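Local coordinates for protein xylosidase (Xanthomonas axonopodis pv. citri, PDB 6XN2) that probably hydrolyses xylo-oligosaccharides as a family 43 glycoside hydrolase, binding xylose units in a pocket at the centre of a five-bladed beta-propeller, at residues Y130-A135 with P171-D176; A164-I169 with H181-G186; A300-W305 with Y354-D359. One frame throughout, in Å; residues are numbered along the deposited sequence.

Contact 1: residues Y130-A135 with P171-D176; sequences YLYFPA and PAVLAD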
ATOM      1  N   TYR A 130      -6.097  11.612   9.544  1.00 23.15           N
ATOM      2  CA  TYR A 130      -6.165  11.954   8.156  1.00 28.48           C
ATOM      3  C   TYR A 130      -6.243  10.721   7.296  1.00 28.24           C
ATOM      4  O   TYR A 130      -5.510   9.850   7.493  1.00 26.92           O
ATOM      5  CB  TYR A 130      -4.959  12.787   7.759  1.00 26.03           C
ATOM      6  CG  TYR A 130      -4.820  14.041   8.565  1.00 26.18           C
ATOM      7  CD1 TYR A 130      -4.163  14.041   9.744  1.00 27.39           C
ATOM      8  CD2 TYR A 130      -5.363  15.202   8.151  1.00 29.61           C
ATOM      9  CE1 TYR A 130      -4.045  15.180  10.497  1.00 28.49           C
ATOM     10  CE2 TYR A 130      -5.252  16.343   8.896  1.00 27.64           C
ATOM     11  CZ  TYR A 130      -4.593  16.320  10.065  1.00 27.44           C
ATOM     12  OH  TYR A 130      -4.477  17.422  10.806  1.00 28.63           O
ATOM     13  N   LEU A 131      -7.163  10.689   6.348  1.00 26.42           N
ATOM     14  CA  LEU A 131      -7.304   9.579   5.435  1.00 27.05           C
ATOM     15  C   LEU A 131      -6.774   9.978   4.081  1.00 27.41           C
ATOM     16  O   LEU A 131      -7.305  10.816   3.471  1.00 28.65           O
ATOM     17  CB  LEU A 131      -8.752   9.115   5.340  1.00 27.65           C
ATOM     18  CG  LEU A 131      -9.075   7.888   4.494  1.00 25.94           C
ATOM     19  CD1 LEU A 131      -8.331   6.690   4.980  1.00 28.93           C
ATOM     20  CD2 LEU A 131     -10.537   7.576   4.510  1.00 31.05           C
ATOM     21  N   TYR A 132      -5.672   9.389   3.668  1.00 26.18           N
ATOM     22  CA  TYR A 132      -5.065   9.673   2.371  1.00 22.75           C
ATOM     23  C   TYR A 132      -5.540   8.655   1.349  1.00 26.62           C
ATOM     24  O   TYR A 132      -5.519   7.461   1.620  1.00 25.90           O
ATOM     25  CB  TYR A 132      -3.537   9.650   2.468  1.00 23.15           C
ATOM     26  CG  TYR A 132      -3.007  10.661   3.436  1.00 25.82           C
ATOM     27  CD1 TYR A 132      -2.981  10.395   4.801  1.00 29.44           C
ATOM     28  CD2 TYR A 132      -2.548  11.896   2.992  1.00 24.07           C
ATOM     29  CE1 TYR A 132      -2.509  11.333   5.698  1.00 26.62           C
ATOM     30  CE2 TYR A 132      -2.074  12.842   3.880  1.00 24.10           C
ATOM     31  CZ  TYR A 132      -2.056  12.556   5.229  1.00 26.93           C
ATOM     32  OH  TYR A 132      -1.584  13.490   6.113  1.00 28.98           O
ATOM     33  N   PHE A 133      -5.965   9.118   0.179  1.00 28.81           N
ATOM     34  CA  PHE A 133      -6.519   8.207  -0.820  1.00 24.90           C
ATOM     35  C   PHE A 133      -6.243   8.656  -2.249  1.00 28.26           C
ATOM     36  O   PHE A 133      -6.260   9.853  -2.546  1.00 26.05           O
ATOM     37  CB  PHE A 133      -8.033   8.056  -0.612  1.00 25.50           C
ATOM     38  CG  PHE A 133      -8.803   9.331  -0.830  1.00 28.67           C
ATOM     39  CD1 PHE A 133      -8.888  10.281   0.173  1.00 29.15           C
ATOM     40  CD2 PHE A 133      -9.442   9.576  -2.035  1.00 27.05           C
ATOM     41  CE1 PHE A 133      -9.587  11.459  -0.021  1.00 27.78           C
ATOM     42  CE2 PHE A 133     -10.142  10.762  -2.235  1.00 25.24           C
ATOM     43  CZ  PHE A 133     -10.220  11.692  -1.228  1.00 27.17           C
ATOM     44  N   PRO A 134      -5.988   7.691  -3.144  1.00 26.49           N
ATOM     45  CA  PRO A 134      -5.873   7.991  -4.567  1.00 25.20           C
ATOM     46  C   PRO A 134      -7.236   7.879  -5.251  1.00 25.13           C
ATOM     47  O   PRO A 134      -8.005   6.941  -4.996  1.00 27.70           O
ATOM     48  CB  PRO A 134      -4.911   6.915  -5.064  1.00 29.01           C
ATOM     49  CG  PRO A 134      -5.247   5.716  -4.200  1.00 27.68           C
ATOM     50  CD  PRO A 134      -5.749   6.263  -2.866  1.00 25.97           C
ATOM     51  N   ALA A 135      -7.546   8.845  -6.102  1.00 27.68           N
ATOM     52  CA  ALA A 135      -8.758   8.761  -6.901  1.00 27.63           C
ATOM     53  C   ALA A 135      -8.504   9.406  -8.246  1.00 28.40           C
ATOM     54  O   ALA A 135      -7.520  10.124  -8.424  1.00 31.49           O
ATOM     55  CB  ALA A 135      -9.934   9.422  -6.184  1.00 27.50           C
ATOM     56  N   PRO A 171      -0.917   5.892  -1.800  1.00 24.20           N
ATOM     57  CA  PRO A 171      -0.164   6.615  -0.788  1.00 28.36           C
ATOM     58  C   PRO A 171       0.143   5.806   0.440  1.00 24.75           C
ATOM     59  O   PRO A 171      -0.594   4.946   0.797  1.00 23.92           O
ATOM     60  CB  PRO A 171      -1.128   7.701  -0.370  1.00 24.30           C
ATOM     61  CG  PRO A 171      -2.449   7.120  -0.600  1.00 25.01           C
ATOM     62  CD  PRO A 171      -2.310   6.297  -1.828  1.00 25.23           C
ATOM     63  N   ALA A 172       1.287   6.075   1.024  1.00 24.28           N
ATOM     64  CA  ALA A 172       1.629   5.513   2.328  1.00 25.71           C
ATOM     65  C   ALA A 172       2.250   6.616   3.168  1.00 26.21           C
ATOM     66  O   ALA A 172       3.213   7.254   2.740  1.00 24.48           O
ATOM     67  CB  ALA A 172       2.589   4.336   2.188  1.00 25.14           C
ATOM     68  N   VAL A 173       1.700   6.850   4.353  1.00 24.32           N
ATOM     69  CA  VAL A 173       2.217   7.922   5.198  1.00 25.27           C
ATOM     70  C   VAL A 173       2.940   7.360   6.416  1.00 27.99           C
ATOM     71  O   VAL A 173       2.334   6.711   7.274  1.00 28.86           O
ATOM     72  CB  VAL A 173       1.111   8.869   5.661  1.00 25.78           C
ATOM     73  CG1 VAL A 173       1.676   9.896   6.623  1.00 23.36           C
ATOM     74  CG2 VAL A 173       0.485   9.550   4.462  1.00 26.36           C
ATOM     75  N   LEU A 174       4.246   7.601   6.472  1.00 27.42           N
ATOM     76  CA  LEU A 174       5.065   7.119   7.574  1.00 27.14           C
ATOM     77  C   LEU A 174       5.128   8.134   8.708  1.00 26.82           C
ATOM     78  O   LEU A 174       5.562   9.273   8.514  1.00 28.36           O
ATOM     79  CB  LEU A 174       6.477   6.798   7.083  1.00 26.70           C
ATOM     80  CG  LEU A 174       7.530   6.629   8.184  1.00 27.97           C
ATOM     81  CD1 LEU A 174       7.245   5.387   9.016  1.00 29.73           C
ATOM     82  CD2 LEU A 174       8.937   6.605   7.612  1.00 28.58           C
ATOM     83  N   ALA A 175       4.730   7.683   9.884  1.00 28.84           N
ATOM     84  CA  ALA A 175       4.874   8.487  11.103  1.00 28.69           C
ATOM     85  C   ALA A 175       6.262   8.155  11.630  1.00 31.87           C
ATOM     86  O   ALA A 175       6.396   7.176  12.319  1.00 31.37           O
ATOM     87  CB  ALA A 175       3.807   8.140  12.096  1.00 29.97           C
ATOM     88  N   ASP A 176       7.247   9.003  11.340  1.00 29.64           N
ATOM     89  CA  ASP A 176       8.630   8.762  11.746  1.00 30.61           C
ATOM     90  C   ASP A 176       8.744   8.908  13.258  1.00 33.25           C
ATOM     91  O   ASP A 176       7.970   9.639  13.868  1.00 31.83           O
ATOM     92  CB  ASP A 176       9.576   9.729  11.027  1.00 33.39           C
ATOM     93  CG  ASP A 176      11.037   9.303  11.113  1.00 37.04           C
ATOM     94  OD1 ASP A 176      11.546   9.095  12.240  1.00 36.70           O
ATOM     95  OD2 ASP A 176      11.678   9.174  10.047  1.00 32.42           O
TER
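V173 lays its CG2 methyl over the centre of one face of the Y132 ring, 3.6 Å from the ring centroid and 14° off the ring normal, a CH-pi contact. The methyl gets there because V173 turns CG2 anti to its own carbonyl carbon, with CG1 placed anti to the backbone N (chi1 175°). The closest carbon of the ring is Y132 CD1, 3.6 Å from V173 CG2, and the two side chains run roughly perpendicular to each other. The phenol end of Y132 is tied down separately: its OH is hydrogen-bonded to M226 O, which restrains that end while the valine covers the ring face. Next along, two proline rings meet crosswise, P134 CD lying 3.6 Å from P171 CD. P171 CG also rests against the base of the tyrosine, 4.1 Å from Y132 CB. All this is apolar packing between buried side chains. It joins strand 128-136 of one four-stranded antiparallel propeller blade to strand 172-175, at the edge of the next sheet, and to the residue that leads into it. Strand 121-125 lies alongside, with A123 touching both Y132 and V173, while L183 of strand 181-185 and I144 of strand 142-149 pack on P171.

Contact 2: residues A164-I169 with H181-G186; sequences AGTYSI and HYLYFG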
ATOM      1  N   ALA A 164      -1.655  19.077  -3.604  1.00 28.55           N
ATOM      2  CA  ALA A 164      -0.819  19.595  -4.649  1.00 27.51           C
ATOM      3  C   ALA A 164       0.509  18.910  -4.641  1.00 26.73           C
ATOM      4  O   ALA A 164       1.069  18.732  -3.626  1.00 29.37           O
ATOM      5  CB  ALA A 164      -0.635  21.085  -4.497  1.00 26.96           C
ATOM      6  N   GLY A 165       0.990  18.556  -5.803  1.00 25.98           N
ATOM      7  CA  GLY A 165       2.250  17.894  -5.921  1.00 27.37           C
ATOM      8  C   GLY A 165       2.097  16.397  -5.973  1.00 28.48           C
ATOM      9  O   GLY A 165       3.054  15.704  -6.084  1.00 27.30           O
ATOM     10  N   THR A 166       0.864  15.932  -5.861  1.00 26.81           N
ATOM     11  CA  THR A 166       0.609  14.535  -5.932  1.00 25.39           C
ATOM     12  C   THR A 166       0.036  14.184  -7.263  1.00 28.52           C
ATOM     13  O   THR A 166      -0.483  14.961  -7.966  1.00 23.95           O
ATOM     14  CB  THR A 166      -0.274  13.993  -4.818  1.00 25.78           C
ATOM     15  OG1 THR A 166      -1.595  14.468  -4.973  1.00 24.24           O
ATOM     16  CG2 THR A 166       0.270  14.384  -3.502  1.00 26.10           C
ATOM     17  N   TYR A 167       0.279  12.948  -7.578  1.00 24.70           N
ATOM     18  CA  TYR A 167      -0.092  12.277  -8.792  1.00 26.87           C
ATOM     19  C   TYR A 167       0.039  10.769  -8.587  1.00 28.48           C
ATOM     20  O   TYR A 167       0.370  10.377  -7.469  1.00 25.87           O
ATOM     21  CB  TYR A 167       0.787  12.744  -9.924  1.00 25.30           C
ATOM     22  CG  TYR A 167       2.242  12.706  -9.643  1.00 26.07           C
ATOM     23  CD1 TYR A 167       2.867  13.747  -9.055  1.00 26.33           C
ATOM     24  CD2 TYR A 167       2.992  11.658 -10.021  1.00 25.94           C
ATOM     25  CE1 TYR A 167       4.188  13.732  -8.805  1.00 27.45           C
ATOM     26  CE2 TYR A 167       4.321  11.640  -9.790  1.00 27.07           C
ATOM     27  CZ  TYR A 167       4.913  12.694  -9.168  1.00 26.73           C
ATOM     28  OH  TYR A 167       6.222  12.707  -8.910  1.00 29.32           O
ATOM     29  N   SER A 168      -0.440   9.928  -9.551  1.00 24.76           N
ATOM     30  CA  SER A 168      -0.357   8.480  -9.448  1.00 24.02           C
ATOM     31  C   SER A 168      -1.160   8.009  -8.219  1.00 27.83           C
ATOM     32  O   SER A 168      -2.104   8.686  -7.782  1.00 24.61           O
ATOM     33  CB  SER A 168       1.112   8.027  -9.375  1.00 22.85           C
ATOM     34  OG  SER A 168       1.244   6.636  -9.625  1.00 25.62           O
ATOM     35  N   ILE A 169      -0.826   6.852  -7.685  1.00 26.31           N
ATOM     36  CA  ILE A 169      -1.620   6.237  -6.638  1.00 26.16           C
ATOM     37  C   ILE A 169      -0.902   5.708  -5.417  1.00 26.33           C
ATOM     38  O   ILE A 169       0.209   6.053  -5.178  1.00 25.68           O
ATOM     39  CB  ILE A 169      -2.323   5.006  -7.249  1.00 28.04           C
ATOM     40  CG1 ILE A 169      -1.316   4.087  -7.897  1.00 27.99           C
ATOM     41  CG2 ILE A 169      -3.262   5.367  -8.343  1.00 28.58           C
ATOM     42  CD1 ILE A 169      -1.892   2.780  -8.367  1.00 27.08           C
ATOM     43  N   HIS A 181       6.232  13.345   9.344  1.00 26.24           N
ATOM     44  CA  HIS A 181       5.423  12.459   8.554  1.00 27.05           C
ATOM     45  C   HIS A 181       5.875  12.545   7.114  1.00 27.03           C
ATOM     46  O   HIS A 181       6.105  13.596   6.619  1.00 26.11           O
ATOM     47  CB  HIS A 181       3.945  12.760   8.651  1.00 27.17           C
ATOM     48  CG  HIS A 181       3.288  12.292   9.904  1.00 27.46           C
ATOM     49  ND1 HIS A 181       3.227  13.058  11.035  1.00 30.05           N
ATOM     50  CD2 HIS A 181       2.591  11.177  10.180  1.00 28.58           C
ATOM     51  CE1 HIS A 181       2.576  12.411  11.975  1.00 27.60           C
ATOM     52  NE2 HIS A 181       2.172  11.269  11.479  1.00 27.23           N
ATOM     53  N   TYR A 182       6.000  11.409   6.457  1.00 25.01           N
ATOM     54  CA  TYR A 182       6.423  11.364   5.079  1.00 24.62           C
ATOM     55  C   TYR A 182       5.410  10.651   4.224  1.00 27.51           C
ATOM     56  O   TYR A 182       4.927   9.634   4.577  1.00 26.79           O
ATOM     57  CB  TYR A 182       7.760  10.649   4.924  1.00 25.10           C
ATOM     58  CG  TYR A 182       8.927  11.284   5.618  1.00 28.52           C
ATOM     59  CD1 TYR A 182       9.214  10.994   6.907  1.00 28.56           C
ATOM     60  CD2 TYR A 182       9.729  12.157   4.976  1.00 28.02           C
ATOM     61  CE1 TYR A 182      10.272  11.575   7.546  1.00 28.23           C
ATOM     62  CE2 TYR A 182      10.785  12.737   5.601  1.00 29.56           C
ATOM     63  CZ  TYR A 182      11.049  12.456   6.891  1.00 31.31           C
ATOM     64  OH  TYR A 182      12.113  13.025   7.511  1.00 29.00           O
ATOM     65  N   LEU A 183       5.097  11.222   3.085  1.00 25.19           N
ATOM     66  CA  LEU A 183       4.170  10.596   2.160  1.00 28.36           C
ATOM     67  C   LEU A 183       4.935   9.889   1.048  1.00 26.05           C
ATOM     68  O   LEU A 183       5.814  10.477   0.416  1.00 26.09           O
ATOM     69  CB  LEU A 183       3.204  11.630   1.568  1.00 27.49           C
ATOM     70  CG  LEU A 183       2.294  11.115   0.439  1.00 27.09           C
ATOM     71  CD1 LEU A 183       1.291  10.077   0.942  1.00 24.36           C
ATOM     72  CD2 LEU A 183       1.592  12.282  -0.246  1.00 25.61           C
ATOM     73  N   TYR A 184       4.614   8.615   0.843  1.00 25.09           N
ATOM     74  CA  TYR A 184       5.157   7.837  -0.263  1.00 25.47           C
ATOM     75  C   TYR A 184       4.040   7.536  -1.230  1.00 24.68           C
ATOM     76  O   TYR A 184       2.927   7.251  -0.801  1.00 27.18           O
ATOM     77  CB  TYR A 184       5.781   6.531   0.231  1.00 27.07           C
ATOM     78  CG  TYR A 184       6.941   6.725   1.175  1.00 25.92           C
ATOM     79  CD1 TYR A 184       6.727   6.939   2.537  1.00 25.30           C
ATOM     80  CD2 TYR A 184       8.255   6.685   0.707  1.00 25.68           C
ATOM     81  CE1 TYR A 184       7.796   7.111   3.411  1.00 27.72           C
ATOM     82  CE2 TYR A 184       9.329   6.856   1.577  1.00 27.07           C
ATOM     83  CZ  TYR A 184       9.090   7.072   2.924  1.00 27.99           C
ATOM     84  OH  TYR A 184      10.147   7.244   3.788  1.00 28.53           O
ATOM     85  N   PHE A 185       4.320   7.589  -2.525  1.00 22.60           N
ATOM     86  CA  PHE A 185       3.301   7.210  -3.491  1.00 25.31           C
ATOM     87  C   PHE A 185       3.866   6.745  -4.828  1.00 25.20           C
ATOM     88  O   PHE A 185       5.055   6.907  -5.115  1.00 26.95           O
ATOM     89  CB  PHE A 185       2.304   8.372  -3.702  1.00 21.19           C
ATOM     90  CG  PHE A 185       2.922   9.669  -4.191  1.00 23.37           C
ATOM     91  CD1 PHE A 185       3.468  10.583  -3.296  1.00 26.07           C
ATOM     92  CD2 PHE A 185       2.900  10.000  -5.542  1.00 25.14           C
ATOM     93  CE1 PHE A 185       4.010  11.785  -3.736  1.00 24.22           C
ATOM     94  CE2 PHE A 185       3.438  11.207  -5.990  1.00 22.81           C
ATOM     95  CZ  PHE A 185       3.995  12.097  -5.088  1.00 24.12           C
ATOM     96  N   GLY A 186       2.995   6.145  -5.634  1.00 26.23           N
ATOM     97  CA  GLY A 186       3.376   5.700  -6.956  1.00 23.95           C
ATOM     98  C   GLY A 186       2.890   4.319  -7.331  1.00 27.52           C
ATOM     99  O   GLY A 186       2.787   3.415  -6.508  1.00 26.67           O
TER
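F185 runs along the 164-169 loop, starting with CB 3.5 Å from I169 O. With chi1 at 59°, CG sits between the backbone N and the carbonyl carbon, and the ring is carried along the loop backbone. F185 CD2 comes 3.2 Å from Y167 O, a buried carbonyl oxygen that has no hydrogen-bonding partner in the model. CE2 then stands over the centre of the Y167 ring, with F185 CE2 3.8 Å from Y167 CZ, so the phenylalanine presents its edge to the tyrosine face. This T-shaped pair has centroids 5.1 Å apart and planes at 87°. At the tip, F185 CZ reaches G165 O at 3.9 Å. Back at the base of F185, one hydrogen bond joins the backbones: G186 N donates to I169 O at 2.8 Å, nearly straight at 162°, though the donor is tilted from the carbonyl plane. S168 OG lies against G186 CA and is itself hydrogen-bonded to G191 O and G187 N. I169, whose side chain touches the bound xylose, is thus held through its carbonyl to the end of the strand. Y167 OH bonds N199 OD1, and its ring stacks with Y196. Strand 181-185 runs between strands 172-175 and 218-221; R218 of the latter and I144 of strand 142-149 both touch F185.

Contact 3: residues A300-W305 with Y354-D359; sequences APVVGW and YPYGED
Y356 reaches across to the 300-305 loop with its hydroxyl, which accepts a hydrogen bond from V303 N at 2.8 Å with a nearly straight N-H...O angle of 167°. The side chain swings CG anti to its own carbonyl carbon, beside the backbone N (chi1 -45°), which brings its end nearer the loop than its CB direction suggests. V302 CA also approaches the oxygen, 3.4 Å from Y356 OH, with V303 CB and CG2 nearby. V302 CA lies in the plane of the ring at its edge, and P301 O also lies near that plane, 3.6 Å from Y356 CE2; V303 CG2 packs 3.9 Å from Y356 CZ. Beside it, P355 CG sits 3.6 Å from P301 O and 4.0 Å from V302 CG1, and the methyl of A300 completes the first shell, with A300 CB 3.7 Å from Y354 CD2 and also against P355 CD.

A type I beta turn from Y354 to G357 presents the three side chains together, with G357 N bonded to Y354 O. P355 CB also covers part of one face of the Y356 ring, toward its rim, and E358 CG lies over the centre of a face of Y354. Beyond the loop, Y356 OH has a second hydrogen-bonding partner in D324 OD2, so two groups fix the phenol oxygen. The turn is held further by Y356 O, bonded to T36 OG1.

The contact ties the loop between strands 292-299 and 310-314 to the chain's C-terminal region. L30 and L33 of helix 29-36 pack on V303, and L33 also touches Y356, while Y322 of strand 317-324 packs on both V302 and P355.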
ATOM      1  N   ALA A 300       5.473 -14.094  -0.987  1.00 30.54           N
ATOM      2  CA  ALA A 300       5.382 -14.822  -2.229  1.00 31.96           C
ATOM      3  C   ALA A 300       4.054 -14.542  -2.915  1.00 31.71           C
ATOM      4  O   ALA A 300       3.156 -13.982  -2.361  1.00 25.31           O
ATOM      5  CB  ALA A 300       5.537 -16.296  -1.988  1.00 30.50           C
ATOM      6  N   PRO A 301       3.928 -14.976  -4.156  1.00 30.80           N
ATOM      7  CA  PRO A 301       2.719 -14.678  -4.895  1.00 28.72           C
ATOM      8  C   PRO A 301       1.417 -15.112  -4.290  1.00 28.19           C
ATOM      9  O   PRO A 301       1.326 -16.170  -3.780  1.00 28.96           O
ATOM     10  CB  PRO A 301       2.962 -15.364  -6.226  1.00 28.04           C
ATOM     11  CG  PRO A 301       4.420 -15.400  -6.368  1.00 27.70           C
ATOM     12  CD  PRO A 301       4.947 -15.596  -5.003  1.00 31.21           C
ATOM     13  N   VAL A 302       0.432 -14.254  -4.375  1.00 27.71           N
ATOM     14  CA  VAL A 302      -0.906 -14.539  -3.874  1.00 25.55           C
ATOM     15  C   VAL A 302      -1.853 -14.859  -5.026  1.00 29.03           C
ATOM     16  O   VAL A 302      -1.536 -14.582  -6.186  1.00 26.81           O
ATOM     17  CB  VAL A 302      -1.472 -13.352  -3.077  1.00 27.57           C
ATOM     18  CG1 VAL A 302      -0.666 -13.127  -1.794  1.00 27.64           C
ATOM     19  CG2 VAL A 302      -1.467 -12.092  -3.942  1.00 28.83           C
ATOM     20  N   VAL A 303      -3.023 -15.392  -4.712  1.00 24.99           N
ATOM     21  CA  VAL A 303      -4.046 -15.668  -5.695  1.00 26.85           C
ATOM     22  C   VAL A 303      -4.629 -14.336  -6.123  1.00 31.42           C
ATOM     23  O   VAL A 303      -4.902 -13.508  -5.310  1.00 27.79           O
ATOM     24  CB  VAL A 303      -5.141 -16.590  -5.130  1.00 30.54           C
ATOM     25  CG1 VAL A 303      -6.354 -16.607  -6.008  1.00 32.08           C
ATOM     26  CG2 VAL A 303      -4.617 -17.982  -4.965  1.00 27.49           C
ATOM     27  N   GLY A 304      -4.799 -14.140  -7.419  1.00 30.03           N
ATOM     28  CA  GLY A 304      -5.268 -12.881  -7.929  1.00 30.77           C
ATOM     29  C   GLY A 304      -4.072 -12.131  -8.470  1.00 27.46           C
ATOM     30  O   GLY A 304      -3.034 -12.223  -7.939  1.00 30.83           O
ATOM     31  N   TRP A 305      -4.249 -11.340  -9.494  1.00 30.34           N
ATOM     32  CA  TRP A 305      -3.085 -10.711 -10.114  1.00 29.07           C
ATOM     33  C   TRP A 305      -2.378  -9.755  -9.159  1.00 27.53           C
ATOM     34  O   TRP A 305      -1.156  -9.790  -9.037  1.00 29.12           O
ATOM     35  CB  TRP A 305      -3.480  -9.968 -11.387  1.00 28.76           C
ATOM     36  CG  TRP A 305      -2.310  -9.648 -12.276  1.00 29.66           C
ATOM     37  CD1 TRP A 305      -1.867 -10.383 -13.344  1.00 30.89           C
ATOM     38  CD2 TRP A 305      -1.432  -8.514 -12.181  1.00 28.14           C
ATOM     39  NE1 TRP A 305      -0.775  -9.781 -13.913  1.00 31.28           N
ATOM     40  CE2 TRP A 305      -0.487  -8.632 -13.221  1.00 29.74           C
ATOM     41  CE3 TRP A 305      -1.352  -7.413 -11.317  1.00 29.80           C
ATOM     42  CZ2 TRP A 305       0.525  -7.689 -13.426  1.00 31.94           C
ATOM     43  CZ3 TRP A 305      -0.344  -6.475 -11.520  1.00 30.60           C
ATOM     44  CH2 TRP A 305       0.581  -6.622 -12.565  1.00 29.61           C
ATOM     45  N   TYR A 354       5.065 -17.258   2.917  1.00 33.62           N
ATOM     46  CA  TYR A 354       4.440 -18.020   1.861  1.00 30.41           C
ATOM     47  C   TYR A 354       2.997 -18.144   2.262  1.00 30.34           C
ATOM     48  O   TYR A 354       2.692 -18.855   3.149  1.00 32.83           O
ATOM     49  CB  TYR A 354       5.149 -19.363   1.708  1.00 32.14           C
ATOM     50  CG  TYR A 354       6.547 -19.235   1.166  1.00 31.39           C
ATOM     51  CD1 TYR A 354       7.592 -19.037   1.985  1.00 34.63           C
ATOM     52  CD2 TYR A 354       6.794 -19.255  -0.170  1.00 34.15           C
ATOM     53  CE1 TYR A 354       8.861 -18.881   1.497  1.00 37.59           C
ATOM     54  CE2 TYR A 354       8.060 -19.104  -0.663  1.00 30.49           C
ATOM     55  CZ  TYR A 354       9.084 -18.915   0.186  1.00 34.68           C
ATOM     56  OH  TYR A 354      10.347 -18.770  -0.263  1.00 37.31           O
ATOM     57  N   PRO A 355       2.114 -17.466   1.552  1.00 26.41           N
ATOM     58  CA  PRO A 355       0.706 -17.326   1.943  1.00 30.58           C
ATOM     59  C   PRO A 355      -0.116 -18.614   1.839  1.00 30.17           C
ATOM     60  O   PRO A 355      -1.213 -18.653   2.382  1.00 29.31           O
ATOM     61  CB  PRO A 355       0.175 -16.267   0.968  1.00 30.74           C
ATOM     62  CG  PRO A 355       1.093 -16.324  -0.207  1.00 31.09           C
ATOM     63  CD  PRO A 355       2.441 -16.678   0.349  1.00 31.70           C
ATOM     64  N   TYR A 356       0.391 -19.634   1.151  1.00 31.52           N
ATOM     65  CA  TYR A 356      -0.317 -20.910   1.055  1.00 29.83           C
ATOM     66  C   TYR A 356       0.611 -22.040   1.472  1.00 31.42           C
ATOM     67  O   TYR A 356       0.354 -23.198   1.171  1.00 28.99           O
ATOM     68  CB  TYR A 356      -0.862 -21.119  -0.367  1.00 27.48           C
ATOM     69  CG  TYR A 356      -1.510 -19.851  -0.858  1.00 32.68           C
ATOM     70  CD1 TYR A 356      -2.743 -19.443  -0.356  1.00 28.39           C
ATOM     71  CD2 TYR A 356      -0.864 -19.024  -1.771  1.00 29.92           C
ATOM     72  CE1 TYR A 356      -3.327 -18.261  -0.768  1.00 32.51           C
ATOM     73  CE2 TYR A 356      -1.439 -17.835  -2.183  1.00 30.98           C
ATOM     74  CZ  TYR A 356      -2.668 -17.461  -1.681  1.00 27.18           C
ATOM     75  OH  TYR A 356      -3.241 -16.278  -2.087  1.00 27.61           O
ATOM     76  N   GLY A 357       1.665 -21.692   2.206  1.00 33.04           N
ATOM     77  CA  GLY A 357       2.688 -22.650   2.591  1.00 33.66           C
ATOM     78  C   GLY A 357       3.852 -22.634   1.613  1.00 37.95           C
ATOM     79  O   GLY A 357       3.684 -22.342   0.422  1.00 32.23           O
ATOM     80  N   GLU A 358       5.047 -22.944   2.105  1.00 37.64           N
ATOM     81  CA  GLU A 358       6.218 -22.909   1.238  1.00 44.57           C
ATOM     82  C   GLU A 358       6.172 -24.052   0.223  1.00 44.91           C
ATOM     83  O   GLU A 358       6.740 -23.947  -0.860  1.00 49.72           O
ATOM     84  CB  GLU A 358       7.513 -22.966   2.055  1.00 46.80           C
ATOM     85  CG  GLU A 358       8.767 -22.980   1.181  1.00 58.97           C
ATOM     86  CD  GLU A 358      10.049 -22.746   1.961  1.00 67.40           C
ATOM     87  OE1 GLU A 358       9.970 -22.327   3.138  1.00 73.45           O
ATOM     88  OE2 GLU A 358      11.136 -22.974   1.391  1.00 69.05           O
ATOM     89  N   ASP A 359       5.475 -25.129   0.567  1.00 46.68           N
ATOM     90  CA  ASP A 359       5.394 -26.298  -0.308  1.00 50.67           C
ATOM     91  C   ASP A 359       4.343 -26.140  -1.401  1.00 47.59           C
ATOM     92  O   ASP A 359       4.216 -26.995  -2.274  1.00 44.79           O
ATOM     93  CB  ASP A 359       5.092 -27.561   0.503  1.00 53.84           C
ATOM     94  CG  ASP A 359       6.251 -27.978   1.392  1.00 67.04           C
ATOM     95  OD1 ASP A 359       7.377 -27.471   1.186  1.00 66.15           O
ATOM     96  OD2 ASP A 359       6.036 -28.818   2.293  1.00 74.85           O
TER

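Contacts 1 and 2 form one continuous region, their centres 8 Å apart: strands 172-175 and 181-185 are neighbours in the same sheet, A172 N lying 2.7 Å from Y184 O and L174 N 2.9 Å from Y182 O, probably both hydrogen bonds. Contact 2 contributes I169 to the xylose pocket, its side chain about 4 Å from the sugar, while contact 1 lies near it, the side chain of P134 about 5 Å from the sugar and that of P171 about 6 Å from the calcium ion. Contact 3 lies across the chain's centre, its own centre 27 Å and 29 Å from those of contacts 1 and 2, with the side chain of V302 about 11 Å from the sugar.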